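Local coordinates for acireductone dioxygenase (Bacillus anthracis, PDB 4QGL), which probably catalyses the metal-dependent oxidation of an acireductone by O2 in methionine salvage, with products that differ between iron and nickel forms, at residues A6-H11 with T128-E133; L33-N38 with A69-R74; G118-E123 with H148-Q153. All coordinates share one frame; numbering follows the deposited sequence.

Interaction 1. Residues A6-H11 with T128-E133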
loop_
_atom_site.group_PDB
_atom_site.type_symbol
_atom_site.label_atom_id
_atom_site.label_comp_id
_atom_site.label_asym_id
_atom_site.label_seq_id
_atom_site.Cartn_x
_atom_site.Cartn_y
_atom_site.Cartn_z
ATOM N N ALA A 6 -3.343 -9.632 3.603
ATOM C CA ALA A 6 -4.378 -8.897 2.884
ATOM C C ALA A 6 -5.631 -9.719 2.621
ATOM O O ALA A 6 -5.567 -10.933 2.401
ATOM C CB ALA A 6 -3.838 -8.353 1.567
ATOM N N GLN A 7 -6.766 -9.029 2.622
ATOM C CA GLN A 7 -8.029 -9.623 2.223
ATOM C C GLN A 7 -8.728 -8.780 1.159
ATOM O O GLN A 7 -8.423 -7.603 0.990
ATOM C CB GLN A 7 -8.887 -9.824 3.450
ATOM C CG GLN A 7 -8.145 -10.631 4.477
ATOM C CD GLN A 7 -9.019 -11.133 5.591
ATOM O OE1 GLN A 7 -10.032 -10.509 5.944
ATOM N NE2 GLN A 7 -8.649 -12.262 6.154
ATOM N N ILE A 8 -9.644 -9.411 0.435
ATOM C CA ILE A 8 -10.346 -8.760 -0.639
ATOM C C ILE A 8 -11.817 -8.764 -0.369
ATOM O O ILE A 8 -12.351 -9.759 0.059
ATOM C CB ILE A 8 -10.104 -9.468 -1.974
ATOM C CG1 ILE A 8 -8.639 -9.309 -2.364
ATOM C CG2 ILE A 8 -11.019 -8.907 -3.062
ATOM C CD1 ILE A 8 -8.172 -10.460 -3.173
ATOM N N ARG A 9 -12.442 -7.625 -0.636
ATOM C CA ARG A 9 -13.888 -7.463 -0.650
ATOM C C ARG A 9 -14.346 -6.996 -2.030
ATOM O O ARG A 9 -13.951 -5.945 -2.480
ATOM C CB ARG A 9 -14.295 -6.433 0.389
ATOM C CG ARG A 9 -15.673 -6.658 0.972
ATOM C CD ARG A 9 -16.683 -5.690 0.415
ATOM N NE ARG A 9 -16.214 -4.325 0.583
ATOM C CZ ARG A 9 -16.714 -3.262 -0.046
ATOM N NH1 ARG A 9 -16.160 -2.066 0.158
ATOM N NH2 ARG A 9 -17.760 -3.381 -0.880
ATOM N N ILE A 10 -15.162 -7.793 -2.703
ATOM C CA ILE A 10 -15.642 -7.451 -4.028
ATOM C C ILE A 10 -16.840 -6.545 -3.883
ATOM O O ILE A 10 -17.670 -6.794 -3.050
ATOM C CB ILE A 10 -15.963 -8.717 -4.842
ATOM C CG1 ILE A 10 -14.671 -9.517 -5.063
ATOM C CG2 ILE A 10 -16.557 -8.382 -6.200
ATOM C CD1 ILE A 10 -14.729 -10.862 -4.385
ATOM N N HIS A 11 -16.915 -5.495 -4.699
ATOM C CA HIS A 11 -17.819 -4.341 -4.446
ATOM C C HIS A 11 -19.318 -4.486 -4.577
ATOM O O HIS A 11 -20.058 -4.066 -3.682
ATOM C CB HIS A 11 -17.415 -3.133 -5.276
ATOM C CG HIS A 11 -16.370 -2.323 -4.616
ATOM N ND1 HIS A 11 -16.337 -0.955 -4.690
ATOM C CD2 HIS A 11 -15.350 -2.686 -3.808
ATOM C CE1 HIS A 11 -15.314 -0.504 -3.989
ATOM N NE2 HIS A 11 -14.696 -1.536 -3.445
ATOM N N THR A 128 -15.540 -4.608 -12.310
ATOM C CA THR A 128 -15.940 -4.491 -10.930
ATOM C C THR A 128 -14.798 -4.133 -9.981
ATOM O O THR A 128 -13.684 -4.654 -10.064
ATOM C CB THR A 128 -16.588 -5.795 -10.482
ATOM O OG1 THR A 128 -17.533 -6.209 -11.470
ATOM C CG2 THR A 128 -17.308 -5.622 -9.152
ATOM N N PHE A 129 -15.123 -3.259 -9.047
ATOM C CA PHE A 129 -14.165 -2.784 -8.083
ATOM C C PHE A 129 -13.989 -3.797 -6.992
ATOM O O PHE A 129 -14.966 -4.442 -6.611
ATOM C CB PHE A 129 -14.618 -1.456 -7.494
ATOM C CG PHE A 129 -14.098 -0.271 -8.242
ATOM C CD1 PHE A 129 -14.712 0.151 -9.409
ATOM C CD2 PHE A 129 -12.950 0.383 -7.800
ATOM C CE1 PHE A 129 -14.192 1.212 -10.108
ATOM C CE2 PHE A 129 -12.426 1.446 -8.494
ATOM C CZ PHE A 129 -13.050 1.875 -9.637
ATOM N N PHE A 130 -12.752 -3.959 -6.527
ATOM C CA PHE A 130 -12.532 -4.756 -5.351
ATOM C C PHE A 130 -11.613 -3.982 -4.419
ATOM O O PHE A 130 -10.910 -3.075 -4.847
ATOM C CB PHE A 130 -11.962 -6.123 -5.715
ATOM C CG PHE A 130 -10.609 -6.069 -6.378
ATOM C CD1 PHE A 130 -10.500 -6.129 -7.765
ATOM C CD2 PHE A 130 -9.457 -5.968 -5.621
ATOM C CE1 PHE A 130 -9.277 -6.059 -8.381
ATOM C CE2 PHE A 130 -8.215 -5.935 -6.237
ATOM C CZ PHE A 130 -8.130 -5.964 -7.616
ATOM N N ASP A 131 -11.687 -4.298 -3.134
ATOM C CA ASP A 131 -10.846 -3.683 -2.122
ATOM C C ASP A 131 -9.698 -4.620 -1.887
ATOM O O ASP A 131 -9.868 -5.815 -1.899
ATOM C CB ASP A 131 -11.571 -3.578 -0.766
ATOM C CG ASP A 131 -12.593 -2.458 -0.695
ATOM O OD1 ASP A 131 -12.621 -1.580 -1.586
ATOM O OD2 ASP A 131 -13.371 -2.476 0.291
ATOM N N VAL A 132 -8.530 -4.083 -1.640
ATOM C CA VAL A 132 -7.534 -4.831 -0.969
ATOM C C VAL A 132 -7.343 -4.108 0.325
ATOM O O VAL A 132 -7.026 -2.911 0.345
ATOM C CB VAL A 132 -6.209 -4.900 -1.752
ATOM C CG1 VAL A 132 -5.285 -5.912 -1.111
ATOM C CG2 VAL A 132 -6.491 -5.296 -3.187
ATOM N N GLU A 133 -7.523 -4.837 1.408
ATOM C CA GLU A 133 -7.319 -4.284 2.733
ATOM C C GLU A 133 -6.003 -4.782 3.277
ATOM O O GLU A 133 -5.784 -5.989 3.384
ATOM C CB GLU A 133 -8.428 -4.725 3.660
ATOM C CG GLU A 133 -9.831 -4.483 3.118
ATOM C CD GLU A 133 -10.848 -5.259 3.928
ATOM O OE1 GLU A 133 -10.431 -6.175 4.668
ATOM O OE2 GLU A 133 -12.070 -4.995 3.856
#

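Interaction 2. Residues L33-N38 with A69-R74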
loop_
_atom_site.group_PDB
_atom_site.type_symbol
_atom_site.label_atom_id
_atom_site.label_comp_id
_atom_site.label_asym_id
_atom_site.label_seq_id
_atom_site.Cartn_x
_atom_site.Cartn_y
_atom_site.Cartn_z
ATOM N N LEU A 33 0.656 -7.148 -7.953
ATOM C CA LEU A 33 1.707 -7.860 -7.239
ATOM C C LEU A 33 1.454 -7.775 -5.768
ATOM O O LEU A 33 1.156 -6.713 -5.244
ATOM C CB LEU A 33 3.083 -7.276 -7.524
ATOM C CG LEU A 33 4.298 -8.009 -6.877
ATOM C CD1 LEU A 33 4.290 -9.516 -7.157
ATOM C CD2 LEU A 33 5.625 -7.414 -7.349
ATOM N N TYR A 34 1.553 -8.898 -5.103
ATOM C CA TYR A 34 1.424 -8.904 -3.684
ATOM C C TYR A 34 2.585 -9.691 -3.075
ATOM O O TYR A 34 3.006 -10.710 -3.609
ATOM C CB TYR A 34 0.057 -9.450 -3.283
ATOM C CG TYR A 34 -0.092 -9.565 -1.799
ATOM C CD1 TYR A 34 0.238 -8.502 -0.959
ATOM C CD2 TYR A 34 -0.545 -10.745 -1.219
ATOM C CE1 TYR A 34 0.145 -8.615 0.421
ATOM C CE2 TYR A 34 -0.668 -10.872 0.167
ATOM C CZ TYR A 34 -0.318 -9.809 0.987
ATOM O OH TYR A 34 -0.442 -9.955 2.356
ATOM N N GLU A 35 3.155 -9.178 -1.997
ATOM C CA GLU A 35 4.241 -9.862 -1.318
ATOM C C GLU A 35 4.009 -9.674 0.140
ATOM O O GLU A 35 3.455 -8.644 0.551
ATOM C CB GLU A 35 5.574 -9.241 -1.669
ATOM C CG GLU A 35 5.972 -9.352 -3.132
ATOM C CD GLU A 35 7.393 -8.851 -3.377
ATOM O OE1 GLU A 35 7.832 -8.778 -4.561
ATOM O OE2 GLU A 35 8.091 -8.520 -2.378
ATOM N N LYS A 36 4.421 -10.660 0.921
ATOM C CA LYS A 36 4.388 -10.519 2.354
ATOM C C LYS A 36 5.828 -10.521 2.858
ATOM O O LYS A 36 6.559 -11.507 2.670
ATOM C CB LYS A 36 3.543 -11.639 2.989
ATOM C CG LYS A 36 3.236 -11.479 4.507
ATOM C CD LYS A 36 1.958 -10.644 4.782
ATOM C CE LYS A 36 1.902 -10.034 6.202
ATOM N NZ LYS A 36 0.857 -8.956 6.303
ATOM N N TRP A 37 6.255 -9.402 3.448
ATOM C CA TRP A 37 7.608 -9.292 4.003
ATOM C C TRP A 37 7.568 -9.552 5.490
ATOM O O TRP A 37 6.516 -9.389 6.140
ATOM C CB TRP A 37 8.171 -7.904 3.791
ATOM C CG TRP A 37 8.328 -7.548 2.385
ATOM C CD1 TRP A 37 8.184 -8.372 1.296
ATOM C CD2 TRP A 37 8.714 -6.279 1.887
ATOM N NE1 TRP A 37 8.462 -7.677 0.146
ATOM C CE2 TRP A 37 8.789 -6.389 0.481
ATOM C CE3 TRP A 37 9.015 -5.063 2.490
ATOM C CZ2 TRP A 37 9.148 -5.328 -0.320
ATOM C CZ3 TRP A 37 9.367 -4.025 1.706
ATOM C CH2 TRP A 37 9.431 -4.152 0.304
ATOM N N ASN A 38 8.723 -9.922 6.038
ATOM C CA ASN A 38 8.797 -10.371 7.409
ATOM C C ASN A 38 8.840 -9.187 8.368
ATOM O O ASN A 38 9.874 -8.598 8.645
ATOM C CB ASN A 38 9.967 -11.309 7.563
ATOM C CG ASN A 38 10.070 -11.849 8.957
ATOM O OD1 ASN A 38 9.157 -12.501 9.486
ATOM N ND2 ASN A 38 11.157 -11.551 9.579
ATOM N N ALA A 69 15.513 -3.989 -2.459
ATOM C CA ALA A 69 16.385 -4.231 -3.588
ATOM C C ALA A 69 15.788 -5.246 -4.552
ATOM O O ALA A 69 15.886 -5.088 -5.758
ATOM C CB ALA A 69 17.762 -4.712 -3.117
ATOM N N ASP A 70 15.202 -6.301 -4.007
ATOM C CA ASP A 70 14.681 -7.402 -4.823
ATOM C C ASP A 70 13.498 -6.964 -5.665
ATOM O O ASP A 70 13.440 -7.246 -6.847
ATOM C CB ASP A 70 14.293 -8.604 -3.952
ATOM C CG ASP A 70 15.518 -9.313 -3.303
ATOM O OD1 ASP A 70 16.700 -9.127 -3.731
ATOM O OD2 ASP A 70 15.268 -10.085 -2.342
ATOM N N VAL A 71 12.569 -6.270 -5.032
ATOM C CA VAL A 71 11.399 -5.713 -5.707
ATOM C C VAL A 71 11.769 -4.531 -6.649
ATOM O O VAL A 71 11.176 -4.374 -7.716
ATOM C CB VAL A 71 10.254 -5.370 -4.693
ATOM C CG1 VAL A 71 10.519 -4.099 -3.895
ATOM C CG2 VAL A 71 8.925 -5.251 -5.398
ATOM N N SER A 72 12.769 -3.733 -6.290
ATOM C CA SER A 72 13.189 -2.680 -7.173
ATOM C C SER A 72 13.884 -3.222 -8.415
ATOM O O SER A 72 13.752 -2.639 -9.462
ATOM C CB SER A 72 14.086 -1.722 -6.436
ATOM O OG SER A 72 13.334 -1.031 -5.468
ATOM N N ALA A 73 14.604 -4.334 -8.310
ATOM C CA ALA A 73 15.316 -4.931 -9.467
ATOM C C ALA A 73 14.418 -5.809 -10.325
ATOM O O ALA A 73 14.529 -5.795 -11.530
ATOM C CB ALA A 73 16.535 -5.740 -9.004
ATOM N N ARG A 74 13.562 -6.598 -9.683
ATOM C CA ARG A 74 12.577 -7.439 -10.375
ATOM C C ARG A 74 11.660 -6.575 -11.254
ATOM O O ARG A 74 11.446 -6.877 -12.416
ATOM C CB ARG A 74 11.751 -8.248 -9.341
ATOM C CG ARG A 74 10.748 -9.276 -9.899
ATOM C CD ARG A 74 10.133 -10.183 -8.814
ATOM N NE ARG A 74 11.184 -10.701 -7.922
ATOM C CZ ARG A 74 11.251 -10.532 -6.598
ATOM N NH1 ARG A 74 12.295 -11.035 -5.933
ATOM N NH2 ARG A 74 10.292 -9.888 -5.925
#

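Interaction 3. Residues G118-E123 with H148-Q153. With CD (cadmium ion), chain B.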
loop_
_atom_site.group_PDB
_atom_site.type_symbol
_atom_site.label_atom_id
_atom_site.label_comp_id
_atom_site.label_asym_id
_atom_site.label_seq_id
_atom_site.Cartn_x
_atom_site.Cartn_y
_atom_site.Cartn_z
ATOM N N GLY A 118 -4.547 0.517 5.368
ATOM C CA GLY A 118 -5.076 1.249 4.236
ATOM C C GLY A 118 -5.989 0.345 3.458
ATOM O O GLY A 118 -6.006 -0.856 3.686
ATOM N N ILE A 119 -6.778 0.935 2.567
ATOM C CA ILE A 119 -7.573 0.175 1.625
ATOM C C ILE A 119 -7.305 0.721 0.242
ATOM O O ILE A 119 -7.502 1.892 0.012
ATOM C CB ILE A 119 -9.093 0.283 1.869
ATOM C CG1 ILE A 119 -9.490 -0.096 3.295
ATOM C CG2 ILE A 119 -9.815 -0.688 0.932
ATOM C CD1 ILE A 119 -10.803 0.516 3.741
ATOM N N PHE A 120 -6.880 -0.132 -0.678
ATOM C CA PHE A 120 -6.894 0.232 -2.075
ATOM C C PHE A 120 -8.106 -0.330 -2.766
ATOM O O PHE A 120 -8.396 -1.512 -2.644
ATOM C CB PHE A 120 -5.673 -0.293 -2.785
ATOM C CG PHE A 120 -4.513 0.658 -2.726
ATOM C CD1 PHE A 120 -4.493 1.763 -3.544
ATOM C CD2 PHE A 120 -3.444 0.454 -1.856
ATOM C CE1 PHE A 120 -3.452 2.655 -3.488
ATOM C CE2 PHE A 120 -2.404 1.347 -1.803
ATOM C CZ PHE A 120 -2.412 2.446 -2.622
ATOM N N ALA A 121 -8.794 0.507 -3.532
ATOM C CA ALA A 121 -9.972 0.065 -4.279
ATOM C C ALA A 121 -9.622 0.034 -5.759
ATOM O O ALA A 121 -9.417 1.084 -6.364
ATOM C CB ALA A 121 -11.161 1.013 -4.033
ATOM N N ILE A 122 -9.610 -1.156 -6.354
ATOM C CA ILE A 122 -9.064 -1.318 -7.703
ATOM C C ILE A 122 -10.129 -1.844 -8.640
ATOM O O ILE A 122 -10.903 -2.760 -8.301
ATOM C CB ILE A 122 -7.811 -2.218 -7.691
ATOM C CG1 ILE A 122 -6.736 -1.588 -6.816
ATOM C CG2 ILE A 122 -7.232 -2.358 -9.095
ATOM C CD1 ILE A 122 -5.854 -2.590 -6.099
ATOM N N GLU A 123 -10.190 -1.219 -9.809
ATOM C CA GLU A 123 -11.139 -1.610 -10.843
ATOM C C GLU A 123 -10.554 -2.848 -11.468
ATOM O O GLU A 123 -9.477 -2.797 -12.047
ATOM C CB GLU A 123 -11.315 -0.512 -11.891
ATOM C CG GLU A 123 -12.320 -0.811 -12.987
ATOM C CD GLU A 123 -12.513 0.389 -13.934
ATOM O OE1 GLU A 123 -11.516 0.814 -14.577
ATOM O OE2 GLU A 123 -13.654 0.945 -14.039
ATOM N N HIS A 148 -8.106 3.391 -9.692
ATOM C CA HIS A 148 -8.158 3.029 -8.286
ATOM C C HIS A 148 -8.331 4.270 -7.402
ATOM O O HIS A 148 -8.158 5.367 -7.892
ATOM C CB HIS A 148 -6.898 2.237 -7.899
ATOM C CG HIS A 148 -5.638 3.014 -7.993
ATOM N ND1 HIS A 148 -5.047 3.323 -9.193
ATOM C CD2 HIS A 148 -4.867 3.581 -7.040
ATOM C CE1 HIS A 148 -3.966 4.051 -8.980
ATOM N NE2 HIS A 148 -3.842 4.240 -7.681
ATOM N N TYR A 149 -8.717 4.112 -6.136
ATOM C CA TYR A 149 -8.561 5.173 -5.145
ATOM C C TYR A 149 -8.109 4.589 -3.804
ATOM O O TYR A 149 -7.948 3.359 -3.673
ATOM C CB TYR A 149 -9.816 6.024 -5.014
ATOM C CG TYR A 149 -11.064 5.255 -4.784
ATOM C CD1 TYR A 149 -11.785 4.761 -5.858
ATOM C CD2 TYR A 149 -11.538 5.017 -3.505
ATOM C CE1 TYR A 149 -12.957 4.041 -5.668
ATOM C CE2 TYR A 149 -12.684 4.279 -3.299
ATOM C CZ TYR A 149 -13.397 3.790 -4.385
ATOM O OH TYR A 149 -14.548 3.052 -4.236
ATOM N N PHE A 150 -7.834 5.460 -2.830
ATOM C CA PHE A 150 -7.261 5.036 -1.542
ATOM C C PHE A 150 -8.060 5.553 -0.349
ATOM O O PHE A 150 -8.598 6.643 -0.352
ATOM C CB PHE A 150 -5.768 5.455 -1.390
ATOM C CG PHE A 150 -5.123 4.983 -0.075
ATOM C CD1 PHE A 150 -4.668 3.690 0.056
ATOM C CD2 PHE A 150 -4.989 5.827 1.009
ATOM C CE1 PHE A 150 -4.107 3.242 1.250
ATOM C CE2 PHE A 150 -4.440 5.392 2.198
ATOM C CZ PHE A 150 -3.987 4.103 2.320
ATOM N N THR A 151 -8.095 4.766 0.711
ATOM C CA THR A 151 -8.863 5.169 1.872
ATOM C C THR A 151 -8.135 4.662 3.109
ATOM O O THR A 151 -7.544 3.572 3.121
ATOM C CB THR A 151 -10.297 4.600 1.767
ATOM O OG1 THR A 151 -11.109 5.441 0.916
ATOM C CG2 THR A 151 -10.934 4.513 3.090
ATOM N N LEU A 152 -8.141 5.454 4.156
ATOM C CA LEU A 152 -7.791 4.910 5.429
ATOM C C LEU A 152 -8.954 4.128 6.003
ATOM O O LEU A 152 -10.067 4.178 5.553
ATOM C CB LEU A 152 -7.396 6.002 6.395
ATOM C CG LEU A 152 -6.224 6.858 5.949
ATOM C CD1 LEU A 152 -6.187 8.140 6.755
ATOM C CD2 LEU A 152 -4.941 6.064 6.117
ATOM N N GLN A 153 -8.658 3.385 7.033
ATOM C CA GLN A 153 -9.669 2.700 7.779
ATOM C C GLN A 153 -10.053 3.572 8.949
ATOM O O GLN A 153 -9.762 4.772 8.976
ATOM C CB GLN A 153 -9.156 1.329 8.227
ATOM C CG GLN A 153 -8.695 0.481 7.051
ATOM C CD GLN A 153 -9.005 -0.996 7.236
ATOM O OE1 GLN A 153 -8.110 -1.809 7.439
ATOM N NE2 GLN A 153 -10.260 -1.347 7.147
HETATM CD CD CD B . -2.867 6.381 -6.574
HETATM O O HOH W 1 -3.843 6.198 -4.444
#

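Interaction 1. Residues A6-H11 with T128-E133
Asp131 receives Arg9 of the antiparallel neighbour strand of this cupin beta-sheet and His11 just beyond that strand, and shows how one carboxylate can serve two side chains at once. The two carboxylate oxygens have separate partners. Asp131 OD1 accepts an almost straight hydrogen bond from His11 NE2 at 2.8 Å. This bond lies in the imidazole plane but meets OD1 from above the carboxylate plane, the two planes being nearly perpendicular. Asp131 OD2 forms a salt bridge with Arg9 NH1 at 2.8 Å, whose hydrogen bond is bent and weak; the guanidinium is also turned almost square to the carboxylate, while the two side chains run side by side. His11 CD2 lies over one face of that guanidinium. On the sheet face of Arg9 and Asp131, Glu133 and Gln7 both reach Arg16 of strand 16-17. The opposite face is apolar: Ile8 CG2 approaches Phe130 CB at 4.0 Å, and the phenyl ring meets Phe26 of helix 20-29 edge-to-face. Among the backbone bonds, Glu133 N to Gln7 O is the straightest. At the far end, Phe129 CB sits over the His11 ring, 3.5 Å from its centroid, in a CH-pi contact.

Interaction 2. Residues L33-N38 with A69-R74
Val71 carries the close part of this contact, turning its two methyls to different partners on the strand segment. Val71 CG1 meets the rim of the Trp37 indole near the ring plane, 4.0 Å from Trp37 CZ2, and the two side chains cross at about a right angle. Val71 CG2, anti to the backbone N of its residue, faces Glu35 OE1 at 3.8 Å and has Leu33 CD2 as a more distant neighbour. The indole is itself held in place: Trp37 NE1 gives a straight hydrogen bond of 2.7 Å to Glu35 OE2, received nearly along the C-O axis and lying in the ring plane, while its face stacks on Phe112. In the cupin fold this is a helix packed on one face of a beta-sheet, here at its outermost strand. Strand 33-36 is bonded to strand 138-142, and helix 65-75 runs roughly antiparallel to it, with the axes of the short segments 12.0 Å apart, so that side chains alone span the gap. Val71 also touches Ile163 of strand 158-164, so the helix reaches more than one strand of that sheet. Toward solvent the contact thins to a single ionic pair. The exposed Arg74 brings its NH2 to Glu35 OE1 at 3.0 Å, a salt bridge in which the oxygen lies at the guanidinium edge and the two planes are 50° apart. A bend at chi3 (-47°) turns NE out of the otherwise extended chain, and the guanidinium centre lies over Asp70 O.

Interaction 3. Residues G118-E123 with H148-Q153
His148 and Phe120 lie side by side and point the same way from adjacent antiparallel strands, with His148 CD2 3.9 Å from Phe120 CE1 and near the plane of the phenyl ring. Beyond this contact, His148 NE2 binds a cadmium ion at 2.6 Å, and a water also binds, 2.4 Å from the ion; His103, His105 and Glu109 supply the remaining protein ligands. The imidazole is steered from its other nitrogen, for His148 ND1 is hydrogen-bonded to Ala146 O, a second-shell bond that limits rotation of the ring.

Two residues beyond His148, Phe150 is the direct cross-strand partner of Phe120, and its CD1 sits over the centre of that ring, 3.7 Å from Phe120 CZ. The arrangement is edge-to-face, with centroids 5.0 Å apart and planes at 59°. The far end of the Phe150 ring rests against Gly118, Phe150 CZ being 3.6 Å from Gly118 CA. Phe120 is therefore met by His148 at its edge and by Phe150 over a face. On the reverse of the sheet, Ala121 CB lies over a face of the Tyr149 ring in a CH-pi contact, and Ile119 CG1 packs crosswise against Gln153 CG. Four backbone hydrogen bonds fix this register: Ile119 and Thr151 exchange one pair, Ala121 and Tyr149 the other, the Ala121 N to Tyr149 O bond being almost straight. Toward the interior of the sheet, strand 116-123 is bonded in turn to strand 129-134. An outermost strand thereby presents the last ligand of the three-histidine, one-glutamate site of acireductone dioxygenases and many other cupins, occupied here by cadmium and predicted to hold iron or nickel in the working enzyme.

Interactions 1 and 3 are parts of one antiparallel sheet, their centres 9 Å apart. Strands 129-134 and 116-123, consecutive in the chain, are neighbours within it, joined by backbone bonds such as Val132 N to Phe120 O, and His11 packs against Tyr149. Interaction 2 belongs to the other five-stranded sheet of the cupin fold, its centre about 21 and 20 Å from those of interactions 1 and 3. Along the chain it is nested within the loop closed by interaction 1, whereas interactions 1 and 3 interleave. A probable hydrogen bond between Ala6 N and Tyr34 OH links the start of interaction 1 to strand 33-36, and only interaction 3 contributes a ligand, His148, to the active-site metal.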